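Long-range contact in LAO/AO transport system kinase (Escherichia coli, PDB 2P67), which is a P-loop GTPase-family protein of the MeaB type, also called a transport system kinase: residues A[199-204]-A[237-242]. Sequence-based numbering, arbitrary orientation. Where two conformers were deposited one is given.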
loop_
_atom_site.group_PDB
_atom_site.type_symbol
_atom_site.label_atom_id
_atom_site.label_comp_id
_atom_site.label_asym_id
_atom_site.label_seq_id
_atom_site.Cartn_x
_atom_site.Cartn_y
_atom_site.Cartn_z
ATOM N N ILE A 199 -5.724 17.515 -8.826
ATOM C CA ILE A 199 -7.135 17.197 -8.712
ATOM C C ILE A 199 -7.889 18.310 -9.428
ATOM O O ILE A 199 -7.544 19.495 -9.277
ATOM C CB ILE A 199 -7.642 17.154 -7.238
ATOM C CG1 ILE A 199 -6.863 16.105 -6.429
ATOM C CG2 ILE A 199 -9.161 16.880 -7.191
ATOM C CD1 ILE A 199 -7.295 14.689 -6.614
ATOM N N VAL A 200 -8.885 17.930 -10.219
ATOM C CA VAL A 200 -9.660 18.902 -10.984
ATOM C C VAL A 200 -11.151 18.711 -10.671
ATOM O O VAL A 200 -11.658 17.590 -10.708
ATOM C CB VAL A 200 -9.415 18.776 -12.510
ATOM C CG1 VAL A 200 -10.410 19.665 -13.272
ATOM C CG2 VAL A 200 -7.947 19.146 -12.895
ATOM N N ILE A 201 -11.843 19.805 -10.349
ATOM C CA ILE A 201 -13.284 19.752 -10.113
ATOM C C ILE A 201 -13.938 20.358 -11.349
ATOM O O ILE A 201 -13.820 21.564 -11.592
ATOM C CB ILE A 201 -13.724 20.534 -8.825
ATOM C CG1 ILE A 201 -12.792 20.262 -7.614
ATOM C CG2 ILE A 201 -15.215 20.277 -8.503
ATOM C CD1 ILE A 201 -12.831 18.819 -7.020
ATOM N N ASN A 202 -14.573 19.518 -12.162
ATOM C CA ASN A 202 -15.196 19.989 -13.414
ATOM C C ASN A 202 -16.614 20.507 -13.113
ATOM O O ASN A 202 -17.139 20.297 -12.016
ATOM C CB ASN A 202 -15.207 18.855 -14.461
ATOM C CG ASN A 202 -15.423 19.339 -15.914
ATOM O OD1 ASN A 202 -15.328 20.537 -16.250
ATOM N ND2 ASN A 202 -15.705 18.371 -16.797
ATOM N N LYS A 203 -17.198 21.216 -14.074
ATOM C CA LYS A 203 -18.588 21.718 -13.998
ATOM C C LYS A 203 -18.710 22.874 -13.021
ATOM O O LYS A 203 -19.738 23.034 -12.344
ATOM C CB LYS A 203 -19.599 20.604 -13.691
ATOM C CG LYS A 203 -19.567 19.455 -14.703
ATOM C CD LYS A 203 -20.559 18.352 -14.373
ATOM C CE LYS A 203 -20.439 17.229 -15.399
ATOM N NZ LYS A 203 -21.170 16.000 -14.978
ATOM N N ASP A 204 -17.656 23.682 -12.965
ATOM C CA ASP A 204 -17.692 24.977 -12.298
ATOM C C ASP A 204 -18.407 25.956 -13.225
ATOM O O ASP A 204 -17.788 26.832 -13.836
ATOM C CB ASP A 204 -16.278 25.489 -11.961
ATOM C CG ASP A 204 -16.303 26.656 -10.967
ATOM O OD1 ASP A 204 -17.407 26.991 -10.493
ATOM O OD2 ASP A 204 -15.230 27.234 -10.663
ATOM N N VAL A 237 -5.049 21.757 -6.662
ATOM C CA VAL A 237 -6.447 21.452 -6.879
ATOM C C VAL A 237 -7.042 22.638 -7.635
ATOM O O VAL A 237 -7.043 23.777 -7.123
ATOM C CB VAL A 237 -7.208 21.220 -5.549
ATOM C CG1 VAL A 237 -8.649 20.770 -5.818
ATOM C CG2 VAL A 237 -6.479 20.179 -4.688
ATOM N N LEU A 238 -7.521 22.360 -8.843
ATOM C CA LEU A 238 -8.048 23.397 -9.729
ATOM C C LEU A 238 -9.499 23.107 -10.093
ATOM O O LEU A 238 -9.966 21.998 -9.927
ATOM C CB LEU A 238 -7.189 23.522 -10.993
ATOM C CG LEU A 238 -5.699 23.838 -10.791
ATOM C CD1 LEU A 238 -4.992 24.061 -12.114
ATOM C CD2 LEU A 238 -5.515 25.046 -9.887
ATOM N N THR A 239 -10.214 24.126 -10.563
ATOM C CA THR A 239 -11.565 23.923 -11.063
ATOM C C THR A 239 -11.626 24.395 -12.513
ATOM O O THR A 239 -10.804 25.222 -12.956
ATOM C CB THR A 239 -12.625 24.713 -10.259
ATOM O OG1 THR A 239 -12.460 26.110 -10.543
ATOM C CG2 THR A 239 -12.533 24.430 -8.721
ATOM N N CYS A 240 -12.613 23.878 -13.245
ATOM C CA CYS A 240 -12.805 24.258 -14.644
ATOM C C CYS A 240 -14.252 24.085 -15.055
ATOM O O CYS A 240 -15.042 23.484 -14.337
ATOM C CB CYS A 240 -11.880 23.461 -15.579
ATOM S SG CYS A 240 -12.153 21.674 -15.631
ATOM N N SER A 241 -14.608 24.660 -16.201
ATOM C CA SER A 241 -15.837 24.283 -16.887
ATOM C C SER A 241 -15.447 23.866 -18.288
ATOM O O SER A 241 -15.166 24.725 -19.121
ATOM C CB SER A 241 -16.829 25.451 -16.967
ATOM O OG SER A 241 -18.051 25.001 -17.544
ATOM N N ALA A 242 -15.402 22.560 -18.540
ATOM C CA ALA A 242 -15.052 22.066 -19.875
ATOM C C ALA A 242 -16.010 22.657 -20.913
ATOM O O ALA A 242 -15.576 23.208 -21.915
ATOM C CB ALA A 242 -15.094 20.549 -19.922
#
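Ile199 to Ile201 and Val237 to Thr239 pair as neighbouring parallel strands, their axes 4.6 Å apart at closest and 25° off parallel; Leu238 uses both its N-H and its C=O on the edge facing the first strand, its N donating to Ile199 O (2.9 Å) and its O accepting from Ile201 N. One step on, Cys240 N continues the series to Ile201 O. On one face Ile199 and Val237 lie side by side, the CB of Ile199 4.0 Å from CG1 of Val237, and Ile201 sets its CB near CG2 of Thr239; helix 209-225 packs on this face through Leu223 and Val212. On the face of Val200 and Leu238, CG1 of Val200 is anti to its own backbone N (chi1 171°) and meets SG of Cys240 at 3.6 Å, with Ile251 of helix 248-264 packing against all three. Next along the chain, Asn202 contributes its side chain. Its OD1 accepts Ala242 N in the amide plane at 3.1 Å and also takes a weak bond from Lys203 N, which helps fix the amide's rotation; ND2 makes a weak bond to Thr71. Asp204 turns back toward the second strand: its N bonds to Cys240 O (3.0 Å), and Thr239 OG1 donates to the anti side of OD2 at 3.0 Å, 23° out of the carboxylate plane. Lys203 starts away from the second segment, and its NZ bonds to Gly66 O in the probable Walker A loop. Asn202, Lys203 and Asp205 fit the NKxD (G4) pattern of P-loop GTPases, Asp204 being its variable position, and Ser241-Ala242 the G5 Ser-Ala; Ser241 OG bonds to Asp205 OD2, tying together motifs that sit at the C-terminal ends of two parallel strands linked by helix 209-225 in a right-handed beta-alpha-beta crossover.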